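Local coordinates for protein C-domain type II peptide synthetase (Streptomyces globisporus, PDB 4ZXW) that belongs to the condensation-domain family as a type II peptide synthetase protein, modelled here with bound (1R)-1-(naphthalen-2-yl)ethane-1,2-diol, at residues 291-296 with 312-317; 316-321 with 331-336; 129-134 with 154-159. All blocks are in the same frame, centred on the assembly; numbering follows the deposited sequence.

Contact 1: residues 291-296 with 312-317; sequences VPTFSG and NFLPLR. With 4T7 ((1R)-1-(naphthalen-2-yl)ethane-1,2-diol), chain E.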
loop_
_atom_site.group_PDB
_atom_site.type_symbol
_atom_site.label_atom_id
_atom_site.label_comp_id
_atom_site.label_asym_id
_atom_site.label_seq_id
_atom_site.Cartn_x
_atom_site.Cartn_y
_atom_site.Cartn_z
ATOM N N VAL A 291 -12.901 -8.960 -6.999
ATOM C CA VAL A 291 -12.218 -7.759 -6.551
ATOM C C VAL A 291 -10.815 -8.122 -6.093
ATOM O O VAL A 291 -10.650 -8.931 -5.193
ATOM C CB VAL A 291 -12.959 -7.048 -5.397
ATOM C CG1 VAL A 291 -12.068 -5.947 -4.780
ATOM C CG2 VAL A 291 -14.252 -6.448 -5.888
ATOM N N PRO A 292 -9.794 -7.494 -6.693
ATOM C CA PRO A 292 -8.432 -7.804 -6.277
ATOM C C PRO A 292 -8.075 -7.106 -4.975
ATOM O O PRO A 292 -8.642 -6.066 -4.616
ATOM C CB PRO A 292 -7.582 -7.280 -7.435
ATOM C CG PRO A 292 -8.382 -6.146 -7.978
ATOM C CD PRO A 292 -9.835 -6.501 -7.775
ATOM N N THR A 293 -7.181 -7.741 -4.237
ATOM C CA THR A 293 -6.532 -7.105 -3.128
ATOM C C THR A 293 -5.039 -7.130 -3.452
ATOM O O THR A 293 -4.635 -7.627 -4.495
ATOM C CB THR A 293 -6.856 -7.818 -1.771
ATOM O OG1 THR A 293 -6.361 -7.048 -0.657
ATOM C CG2 THR A 293 -6.265 -9.187 -1.729
ATOM N N PHE A 294 -4.239 -6.532 -2.580
ATOM C CA PHE A 294 -2.810 -6.775 -2.568
ATOM C C PHE A 294 -2.452 -7.597 -1.355
ATOM O O PHE A 294 -2.733 -7.178 -0.252
ATOM C CB PHE A 294 -2.034 -5.459 -2.546
ATOM C CG PHE A 294 -1.909 -4.828 -3.869
ATOM C CD1 PHE A 294 -1.094 -5.394 -4.849
ATOM C CD2 PHE A 294 -2.600 -3.662 -4.157
ATOM C CE1 PHE A 294 -0.938 -4.778 -6.093
ATOM C CE2 PHE A 294 -2.466 -3.052 -5.414
ATOM C CZ PHE A 294 -1.632 -3.618 -6.382
ATOM N N SER A 295 -1.896 -8.788 -1.558
ATOM C CA SER A 295 -1.328 -9.518 -0.445
ATOM C C SER A 295 0.035 -8.909 -0.135
ATOM O O SER A 295 0.557 -8.136 -0.932
ATOM C CB SER A 295 -1.201 -11.016 -0.766
ATOM O OG SER A 295 -0.020 -11.243 -1.502
ATOM N N GLY A 296 0.598 -9.259 1.020
ATOM C CA GLY A 296 1.846 -8.680 1.479
ATOM C C GLY A 296 3.022 -9.273 0.728
ATOM O O GLY A 296 4.058 -8.624 0.557
ATOM N N ASN A 312 1.403 -8.261 -3.862
ATOM C CA ASN A 312 0.961 -9.069 -4.991
ATOM C C ASN A 312 -0.533 -8.917 -5.199
ATOM O O ASN A 312 -1.347 -9.117 -4.294
ATOM C CB ASN A 312 1.343 -10.540 -4.784
ATOM C CG ASN A 312 0.895 -11.441 -5.954
ATOM O OD1 ASN A 312 1.186 -11.177 -7.131
ATOM N ND2 ASN A 312 0.146 -12.480 -5.628
ATOM N N PHE A 313 -0.860 -8.564 -6.435
ATOM C CA PHE A 313 -2.209 -8.390 -6.923
ATOM C C PHE A 313 -2.881 -9.731 -6.862
ATOM O O PHE A 313 -2.371 -10.672 -7.438
ATOM C CB PHE A 313 -2.152 -7.870 -8.352
ATOM C CG PHE A 313 -3.397 -7.206 -8.842
ATOM C CD1 PHE A 313 -3.804 -5.996 -8.328
ATOM C CD2 PHE A 313 -4.117 -7.756 -9.896
ATOM C CE1 PHE A 313 -4.935 -5.359 -8.817
ATOM C CE2 PHE A 313 -5.242 -7.126 -10.383
ATOM C CZ PHE A 313 -5.650 -5.917 -9.842
ATOM N N LEU A 314 -4.005 -9.822 -6.164
ATOM C CA LEU A 314 -4.617 -11.120 -5.863
ATOM C C LEU A 314 -6.123 -11.060 -6.045
ATOM O O LEU A 314 -6.808 -10.413 -5.241
ATOM C CB LEU A 314 -4.273 -11.534 -4.435
ATOM C CG LEU A 314 -4.787 -12.880 -3.934
ATOM C CD1 LEU A 314 -4.199 -13.946 -4.787
ATOM C CD2 LEU A 314 -4.379 -13.069 -2.482
ATOM N N PRO A 315 -6.651 -11.716 -7.099
ATOM C CA PRO A 315 -8.093 -11.659 -7.334
ATOM C C PRO A 315 -8.904 -12.507 -6.348
ATOM O O PRO A 315 -8.591 -13.673 -6.126
ATOM C CB PRO A 315 -8.255 -12.219 -8.761
ATOM C CG PRO A 315 -6.936 -12.730 -9.178
ATOM C CD PRO A 315 -5.991 -12.655 -8.022
ATOM N N LEU A 316 -9.946 -11.908 -5.787
ATOM C CA LEU A 316 -10.792 -12.578 -4.816
ATOM C C LEU A 316 -12.202 -12.621 -5.396
ATOM O O LEU A 316 -12.882 -11.589 -5.476
ATOM C CB LEU A 316 -10.780 -11.847 -3.467
ATOM C CG LEU A 316 -9.442 -11.712 -2.738
ATOM C CD1 LEU A 316 -9.616 -10.942 -1.400
ATOM C CD2 LEU A 316 -8.800 -13.084 -2.479
ATOM N N ARG A 317 -12.613 -13.805 -5.832
ATOM C CA ARG A 317 -13.925 -14.002 -6.433
ATOM C C ARG A 317 -14.861 -14.635 -5.450
ATOM O O ARG A 317 -14.563 -15.704 -4.942
ATOM C CB ARG A 317 -13.829 -14.893 -7.662
ATOM C CG ARG A 317 -15.131 -15.069 -8.377
ATOM C CD ARG A 317 -14.913 -15.963 -9.588
ATOM N NE ARG A 317 -16.018 -15.865 -10.508
ATOM C CZ ARG A 317 -16.163 -16.627 -11.582
ATOM N NH1 ARG A 317 -15.257 -17.559 -11.881
ATOM N NH2 ARG A 317 -17.211 -16.445 -12.369
HETATM C CAI 4T7 E . -2.725 0.330 -6.887
HETATM C CAM 4T7 E . -3.441 -0.049 -8.031
HETATM C CAG 4T7 E . -4.818 0.155 -8.094
HETATM C CAD 4T7 E . -5.537 -0.189 -9.246
HETATM C CAC 4T7 E . -4.880 -0.738 -10.349
HETATM C CAF 4T7 E . -3.499 -0.938 -10.289
HETATM C CAL 4T7 E . -2.779 -0.574 -9.136
HETATM C CAH 4T7 E . -1.396 -0.766 -9.063
HETATM C CAE 4T7 E . -0.706 -0.416 -7.904
HETATM C CAK 4T7 E . -1.339 0.152 -6.798
HETATM C CAN 4T7 E . -0.564 0.506 -5.613
HETATM O OAB 4T7 E . -0.930 1.767 -4.997
HETATM C CAJ 4T7 E . -0.641 -0.568 -4.512
HETATM O OAA 4T7 E . 0.139 -0.187 -3.362
#

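Contact 2: residues 316-321 with 331-336; sequences LRTDLS and LRTRTT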
loop_
_atom_site.group_PDB
_atom_site.type_symbol
_atom_site.label_atom_id
_atom_site.label_comp_id
_atom_site.label_asym_id
_atom_site.label_seq_id
_atom_site.Cartn_x
_atom_site.Cartn_y
_atom_site.Cartn_z
ATOM N N LEU A 316 -9.946 -11.908 -5.787
ATOM C CA LEU A 316 -10.792 -12.578 -4.816
ATOM C C LEU A 316 -12.202 -12.621 -5.396
ATOM O O LEU A 316 -12.882 -11.589 -5.476
ATOM C CB LEU A 316 -10.780 -11.847 -3.467
ATOM C CG LEU A 316 -9.442 -11.712 -2.738
ATOM C CD1 LEU A 316 -9.616 -10.942 -1.400
ATOM C CD2 LEU A 316 -8.800 -13.084 -2.479
ATOM N N ARG A 317 -12.613 -13.805 -5.832
ATOM C CA ARG A 317 -13.925 -14.002 -6.433
ATOM C C ARG A 317 -14.861 -14.635 -5.450
ATOM O O ARG A 317 -14.563 -15.704 -4.942
ATOM C CB ARG A 317 -13.829 -14.893 -7.662
ATOM C CG ARG A 317 -15.131 -15.069 -8.377
ATOM C CD ARG A 317 -14.913 -15.963 -9.588
ATOM N NE ARG A 317 -16.018 -15.865 -10.508
ATOM C CZ ARG A 317 -16.163 -16.627 -11.582
ATOM N NH1 ARG A 317 -15.257 -17.559 -11.881
ATOM N NH2 ARG A 317 -17.211 -16.445 -12.369
ATOM N N THR A 318 -15.981 -13.972 -5.183
ATOM C CA THR A 318 -16.985 -14.483 -4.255
ATOM C C THR A 318 -18.349 -14.458 -4.902
ATOM O O THR A 318 -18.734 -13.456 -5.534
ATOM C CB THR A 318 -17.068 -13.656 -2.975
ATOM O OG1 THR A 318 -15.765 -13.508 -2.416
ATOM C CG2 THR A 318 -17.965 -14.313 -1.960
ATOM N N ASP A 319 -19.088 -15.546 -4.716
ATOM C CA ASP A 319 -20.455 -15.609 -5.172
ATOM C C ASP A 319 -21.382 -15.252 -4.028
ATOM O O ASP A 319 -21.484 -15.995 -3.058
ATOM C CB ASP A 319 -20.780 -16.997 -5.713
ATOM C CG ASP A 319 -22.172 -17.082 -6.291
ATOM O OD1 ASP A 319 -22.824 -16.014 -6.447
ATOM O OD2 ASP A 319 -22.605 -18.219 -6.592
ATOM N N LEU A 320 -22.073 -14.123 -4.173
ATOM C CA LEU A 320 -22.959 -13.605 -3.138
ATOM C C LEU A 320 -24.393 -14.099 -3.315
ATOM O O LEU A 320 -25.283 -13.785 -2.503
ATOM C CB LEU A 320 -22.936 -12.077 -3.139
ATOM C CG LEU A 320 -21.857 -11.429 -2.263
ATOM C CD1 LEU A 320 -20.469 -11.789 -2.727
ATOM C CD2 LEU A 320 -22.028 -9.926 -2.271
ATOM N N SER A 321 -24.643 -14.889 -4.354
ATOM C CA SER A 321 -26.032 -15.244 -4.643
ATOM C C SER A 321 -26.578 -16.157 -3.557
ATOM O O SER A 321 -25.976 -17.181 -3.208
ATOM C CB SER A 321 -26.181 -15.903 -6.023
ATOM O OG SER A 321 -26.001 -17.299 -5.946
ATOM N N LEU A 331 -18.516 -15.161 5.689
ATOM C CA LEU A 331 -18.048 -16.547 5.717
ATOM C C LEU A 331 -17.659 -17.062 4.330
ATOM O O LEU A 331 -16.690 -17.809 4.179
ATOM C CB LEU A 331 -19.110 -17.435 6.323
ATOM C CG LEU A 331 -19.304 -17.219 7.816
ATOM C CD1 LEU A 331 -20.436 -18.094 8.252
ATOM C CD2 LEU A 331 -18.052 -17.548 8.618
ATOM N N ARG A 332 -18.393 -16.655 3.314
ATOM C CA ARG A 332 -17.959 -16.944 1.943
ATOM C C ARG A 332 -16.655 -16.235 1.622
ATOM O O ARG A 332 -15.755 -16.795 0.982
ATOM C CB ARG A 332 -19.046 -16.545 0.961
ATOM C CG ARG A 332 -20.324 -17.314 1.221
ATOM C CD ARG A 332 -21.301 -17.121 0.101
ATOM N NE ARG A 332 -22.639 -17.583 0.444
ATOM C CZ ARG A 332 -23.638 -17.666 -0.427
ATOM N NH1 ARG A 332 -23.454 -17.321 -1.689
ATOM N NH2 ARG A 332 -24.824 -18.079 -0.035
ATOM N N THR A 333 -16.528 -15.011 2.105
ATOM C CA THR A 333 -15.293 -14.245 1.916
ATOM C C THR A 333 -14.138 -14.977 2.565
ATOM O O THR A 333 -13.076 -15.123 1.990
ATOM C CB THR A 333 -15.407 -12.854 2.527
ATOM O OG1 THR A 333 -16.388 -12.111 1.797
ATOM C CG2 THR A 333 -14.069 -12.146 2.517
ATOM N N ARG A 334 -14.358 -15.459 3.778
ATOM C CA ARG A 334 -13.310 -16.197 4.454
ATOM C C ARG A 334 -12.888 -17.407 3.641
ATOM O O ARG A 334 -11.709 -17.727 3.537
ATOM C CB ARG A 334 -13.760 -16.643 5.836
ATOM C CG ARG A 334 -12.716 -17.484 6.534
ATOM C CD ARG A 334 -13.108 -17.808 7.959
ATOM N NE ARG A 334 -14.157 -18.814 7.966
ATOM C CZ ARG A 334 -14.699 -19.338 9.055
ATOM N NH1 ARG A 334 -15.650 -20.257 8.936
ATOM N NH2 ARG A 334 -14.298 -18.954 10.253
ATOM N N THR A 335 -13.853 -18.107 3.086
ATOM C CA THR A 335 -13.529 -19.255 2.267
ATOM C C THR A 335 -12.710 -18.847 1.041
ATOM O O THR A 335 -11.728 -19.503 0.668
ATOM C CB THR A 335 -14.808 -19.961 1.807
ATOM O OG1 THR A 335 -15.564 -20.362 2.945
ATOM C CG2 THR A 335 -14.467 -21.176 0.952
ATOM N N THR A 336 -13.119 -17.758 0.410
ATOM C CA THR A 336 -12.409 -17.273 -0.777
ATOM C C THR A 336 -10.973 -16.879 -0.462
ATOM O O THR A 336 -10.038 -17.227 -1.178
ATOM C CB THR A 336 -13.131 -16.073 -1.371
ATOM O OG1 THR A 336 -14.377 -16.508 -1.932
ATOM C CG2 THR A 336 -12.285 -15.372 -2.459
#

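Contact 3: residues 129-134 with 154-159; sequences LSVREL and IAHHTA. With 4T7 ((1R)-1-(naphthalen-2-yl)ethane-1,2-diol), chain E.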
loop_
_atom_site.group_PDB
_atom_site.type_symbol
_atom_site.label_atom_id
_atom_site.label_comp_id
_atom_site.label_asym_id
_atom_site.label_seq_id
_atom_site.Cartn_x
_atom_site.Cartn_y
_atom_site.Cartn_z
ATOM N N LEU A 129 9.432 12.142 -7.232
ATOM C CA LEU A 129 10.679 11.446 -6.970
ATOM C C LEU A 129 10.934 10.423 -8.096
ATOM O O LEU A 129 10.275 9.362 -8.187
ATOM C CB LEU A 129 10.621 10.780 -5.609
ATOM C CG LEU A 129 11.728 9.801 -5.225
ATOM C CD1 LEU A 129 13.061 10.368 -5.517
ATOM C CD2 LEU A 129 11.659 9.463 -3.754
ATOM N N SER A 130 11.869 10.763 -8.975
ATOM C CA SER A 130 12.106 10.012 -10.212
ATOM C C SER A 130 12.714 8.660 -9.920
ATOM O O SER A 130 13.589 8.568 -9.065
ATOM C CB SER A 130 13.051 10.783 -11.160
ATOM O OG SER A 130 13.292 10.016 -12.335
ATOM N N VAL A 131 12.273 7.625 -10.644
ATOM C CA VAL A 131 12.885 6.303 -10.539
ATOM C C VAL A 131 14.097 6.166 -11.442
ATOM O O VAL A 131 14.866 5.190 -11.330
ATOM C CB VAL A 131 11.865 5.177 -10.876
ATOM C CG1 VAL A 131 11.739 4.929 -12.386
ATOM C CG2 VAL A 131 12.295 3.912 -10.207
ATOM N N ARG A 132 14.248 7.107 -12.374
ATOM C CA ARG A 132 15.262 6.966 -13.412
ATOM C C ARG A 132 16.652 7.320 -12.919
ATOM O O ARG A 132 17.623 6.949 -13.537
ATOM C CB ARG A 132 14.875 7.793 -14.626
ATOM C CG ARG A 132 13.653 7.166 -15.301
ATOM C CD ARG A 132 13.386 7.705 -16.664
ATOM N NE ARG A 132 13.023 9.117 -16.598
ATOM C CZ ARG A 132 11.795 9.550 -16.318
ATOM N NH1 ARG A 132 11.552 10.844 -16.284
ATOM N NH2 ARG A 132 10.806 8.692 -16.066
ATOM N N GLU A 133 16.750 7.980 -11.771
ATOM C CA GLU A 133 18.056 8.195 -11.141
ATOM C C GLU A 133 17.895 8.392 -9.641
ATOM O O GLU A 133 16.824 8.730 -9.155
ATOM C CB GLU A 133 18.793 9.397 -11.767
ATOM C CG GLU A 133 18.373 10.784 -11.280
ATOM C CD GLU A 133 17.064 11.246 -11.857
ATOM O OE1 GLU A 133 16.874 11.105 -13.088
ATOM O OE2 GLU A 133 16.225 11.758 -11.078
ATOM N N LEU A 134 18.972 8.159 -8.917
ATOM C CA LEU A 134 19.002 8.445 -7.492
ATOM C C LEU A 134 18.679 9.904 -7.214
ATOM O O LEU A 134 18.814 10.751 -8.078
ATOM C CB LEU A 134 20.373 8.090 -6.917
ATOM C CG LEU A 134 20.875 6.676 -7.232
ATOM C CD1 LEU A 134 22.094 6.289 -6.395
ATOM C CD2 LEU A 134 19.777 5.661 -7.049
ATOM N N ILE A 154 10.032 9.209 2.064
ATOM C CA ILE A 154 9.309 8.970 0.828
ATOM C C ILE A 154 10.246 8.173 -0.082
ATOM O O ILE A 154 11.439 8.413 -0.118
ATOM C CB ILE A 154 8.815 10.282 0.214
ATOM C CG1 ILE A 154 7.956 10.004 -1.003
ATOM C CG2 ILE A 154 10.000 11.212 -0.167
ATOM C CD1 ILE A 154 7.344 11.234 -1.608
ATOM N N ALA A 155 9.705 7.138 -0.713
ATOM C CA ALA A 155 10.494 6.200 -1.495
ATOM C C ALA A 155 9.736 5.862 -2.774
ATOM O O ALA A 155 8.511 5.851 -2.764
ATOM C CB ALA A 155 10.769 4.924 -0.701
ATOM N N HIS A 156 10.426 5.623 -3.883
ATOM C CA HIS A 156 9.674 5.226 -5.080
ATOM C C HIS A 156 9.019 3.887 -4.792
ATOM O O HIS A 156 9.622 2.978 -4.196
ATOM C CB HIS A 156 10.535 5.145 -6.340
ATOM C CG HIS A 156 9.738 5.303 -7.600
ATOM N ND1 HIS A 156 9.158 4.240 -8.257
ATOM C CD2 HIS A 156 9.370 6.412 -8.286
ATOM C CE1 HIS A 156 8.469 4.685 -9.288
ATOM N NE2 HIS A 156 8.587 6.002 -9.332
ATOM N N HIS A 157 7.768 3.765 -5.194
ATOM C CA HIS A 157 6.965 2.621 -4.747
ATOM C C HIS A 157 7.344 1.359 -5.558
ATOM O O HIS A 157 6.903 0.266 -5.239
ATOM C CB HIS A 157 5.478 2.999 -4.842
ATOM C CG HIS A 157 4.529 2.040 -4.196
ATOM N ND1 HIS A 157 4.919 1.083 -3.275
ATOM C CD2 HIS A 157 3.186 1.920 -4.313
ATOM C CE1 HIS A 157 3.859 0.405 -2.875
ATOM N NE2 HIS A 157 2.792 0.895 -3.488
ATOM N N THR A 158 8.170 1.512 -6.599
ATOM C CA THR A 158 8.798 0.348 -7.260
ATOM C C THR A 158 9.927 -0.255 -6.400
ATOM O O THR A 158 10.308 -1.428 -6.591
ATOM C CB THR A 158 9.387 0.701 -8.668
ATOM O OG1 THR A 158 10.451 1.674 -8.545
ATOM C CG2 THR A 158 8.301 1.216 -9.574
ATOM N N ALA A 159 10.460 0.553 -5.475
ATOM C CA ALA A 159 11.593 0.174 -4.623
ATOM C C ALA A 159 11.175 -0.301 -3.231
ATOM O O ALA A 159 11.926 -1.030 -2.573
ATOM C CB ALA A 159 12.556 1.344 -4.451
HETATM C CAI 4T7 E . -2.725 0.330 -6.887
HETATM C CAM 4T7 E . -3.441 -0.049 -8.031
HETATM C CAG 4T7 E . -4.818 0.155 -8.094
HETATM C CAD 4T7 E . -5.537 -0.189 -9.246
HETATM C CAC 4T7 E . -4.880 -0.738 -10.349
HETATM C CAF 4T7 E . -3.499 -0.938 -10.289
HETATM C CAL 4T7 E . -2.779 -0.574 -9.136
HETATM C CAH 4T7 E . -1.396 -0.766 -9.063
HETATM C CAE 4T7 E . -0.706 -0.416 -7.904
HETATM C CAK 4T7 E . -1.339 0.152 -6.798
HETATM C CAN 4T7 E . -0.564 0.506 -5.613
HETATM O OAB 4T7 E . -0.930 1.767 -4.997
HETATM C CAJ 4T7 E . -0.641 -0.568 -4.512
HETATM O OAA 4T7 E . 0.139 -0.187 -3.362
#

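Contact 1: residues 291-296 with 312-317
Pro292 and Phe313 run alongside each other in the same direction, with Pro292 CB over one face of the phenylalanine, offset toward the rim. Pro292 CB sits 3.7 Å from the centroid of the Phe313 ring, a CH-pi contact 24° off the normal, and Pro292 CG comes to 3.3 Å from Phe313 CZ at the rim. Swung anti to its backbone N (chi1 -160°), the Phe313 ring also turns its edge to the face of Phe294 in an offset edge-to-face pair, with planes at 62° and Phe294 CZ 3.8 Å from Phe313 CD1. Phe294 in turn reaches the bound 4T7, its CE2 lying 3.2 Å from CAJ of the diol arm. These rings share one face of a two-stranded antiparallel ribbon, 288-295 with 312-319, in the condensation-domain fold; the backbone of Pro292 also bonds to Phe371 of strand 366-373. Six backbone hydrogen bonds close the ribbon in pairs, Val291 with Leu316, Thr293 with Leu314 and Ser295 with Asn312; Leu314 N to Thr293 O measures 2.8 Å. On the reverse face Thr293 CG2 meets Leu316 CD1 obliquely at 3.8 Å, while its OG1 bonds to Phe371 O. Farther along that face Ser295 OG lies 3.6 Å from Asn312 CB, and both Ser295 OG and Asn312 ND2 bond to Glu344, just beyond the end of helix 326-342.

Contact 2: residues 316-321 with 331-336
Arg332 reaches from the helix to the end of the strand, its aliphatic root passing Thr318 obliquely with CB 3.8 Å from Thr318 CG2. Extended from CG to NE (chi2 -169°), the chain delivers one nitrogen, NH1, to two backbone carbonyls: Asp319 O at 2.7 Å and Ser321 O at 2.9 Å. Both oxygens lie at the edge of the guanidinium, close to its plane, so the pair of bonds fixes the rotation of the group. The loop they grip is folded by an Asx turn in which Ser321 N donates to Asp319 OD1 at 3.0 Å. One residue on, Thr333 OG1 is bonded to Gln277 OE1, and NE2 of the same glutamine bonds to Thr318 OG1. A full turn after Arg332, Thr336 sits against the strand itself: its OG1 lies 3.1 Å from Arg317 O, and its methyl CG2 rests 3.4 Å from the same Arg317 O and 4.0 Å from Leu316 CB. Helix 326-342 thus packs on strand 312-319, the axes of the two short segments approaching to 8.2 Å with their directions 143° from parallel, the geometry of a beta-alpha unit whose helix turns back over the strand that leads into it.

Contact 3: residues 129-134 with 154-159
The imidazole of His156 has Val131 on one face: CB stands almost exactly above the ring centre, 3.6 Å from the centroid and 5° off the normal, a CH-pi contact. At the ring edge and near its plane lies the carbonyl of Leu129, with O 3.1 Å from CD2 of His156; Thr158 CG2 also lies in the ring plane. These histidines, His156 and His157, open the HHxxxD signature of the condensation-domain family, in the turn that leaves strand 148-156, and the loop 129-134 between helix 110-126 and strand 137-143 packs beside it. The His156 ring is fixed by bonds at both nitrogens. ND1 is hydrogen-bonded to Thr158 OG1 at 2.9 Å, where either could donate, and weakly receives Thr158 N, while NE2 is bonded to Gly43 O. With CG2 of Val131 anti to the backbone N, this methyl lies over the ND1 side of the same ring face and comes to 3.3 Å from Thr158 OG1. Farther back along the strand, toward Ile154, Leu129 CD2 packs 3.8 Å from Ile154 O and 4.3 Å from Ile154 CG2. The loop keeps its own shape through an ST turn, Arg132 N donating to Ser130 OG at 3.1 Å. His157 is turned the other way, toward the ligand, and takes no part in the packing against the loop; its ring stacks with Tyr46 and its ND1 is bonded to Ala160 O. At its other nitrogen, 4T7 OAA lies at the ring edge, in plane, 2.9 Å from His157 NE2 in a nearly straight hydrogen bond of 172°.

Along the chain contact 3 closes first, then contacts 1 and 2 follow in direct succession, sharing Leu316 and Arg317 on strand 312-319. Their centres lie about 13 Å apart: contact 1 is the ribbon of that strand with 288-295, and contact 2 seats helix 326-342 against its far end. Contact 3 sets a loop against the end of strand 148-156, in the six-stranded sheet, its centre about 24 Å from that of contact 1 and about 37 Å from that of contact 2, across the chain's centre from the latter. Contacts 1 and 3, nearest atoms about 7 Å apart, nevertheless converge on 4T7, which lies between the ribbon and the turn after strand 148-156, touching Phe294 and His157.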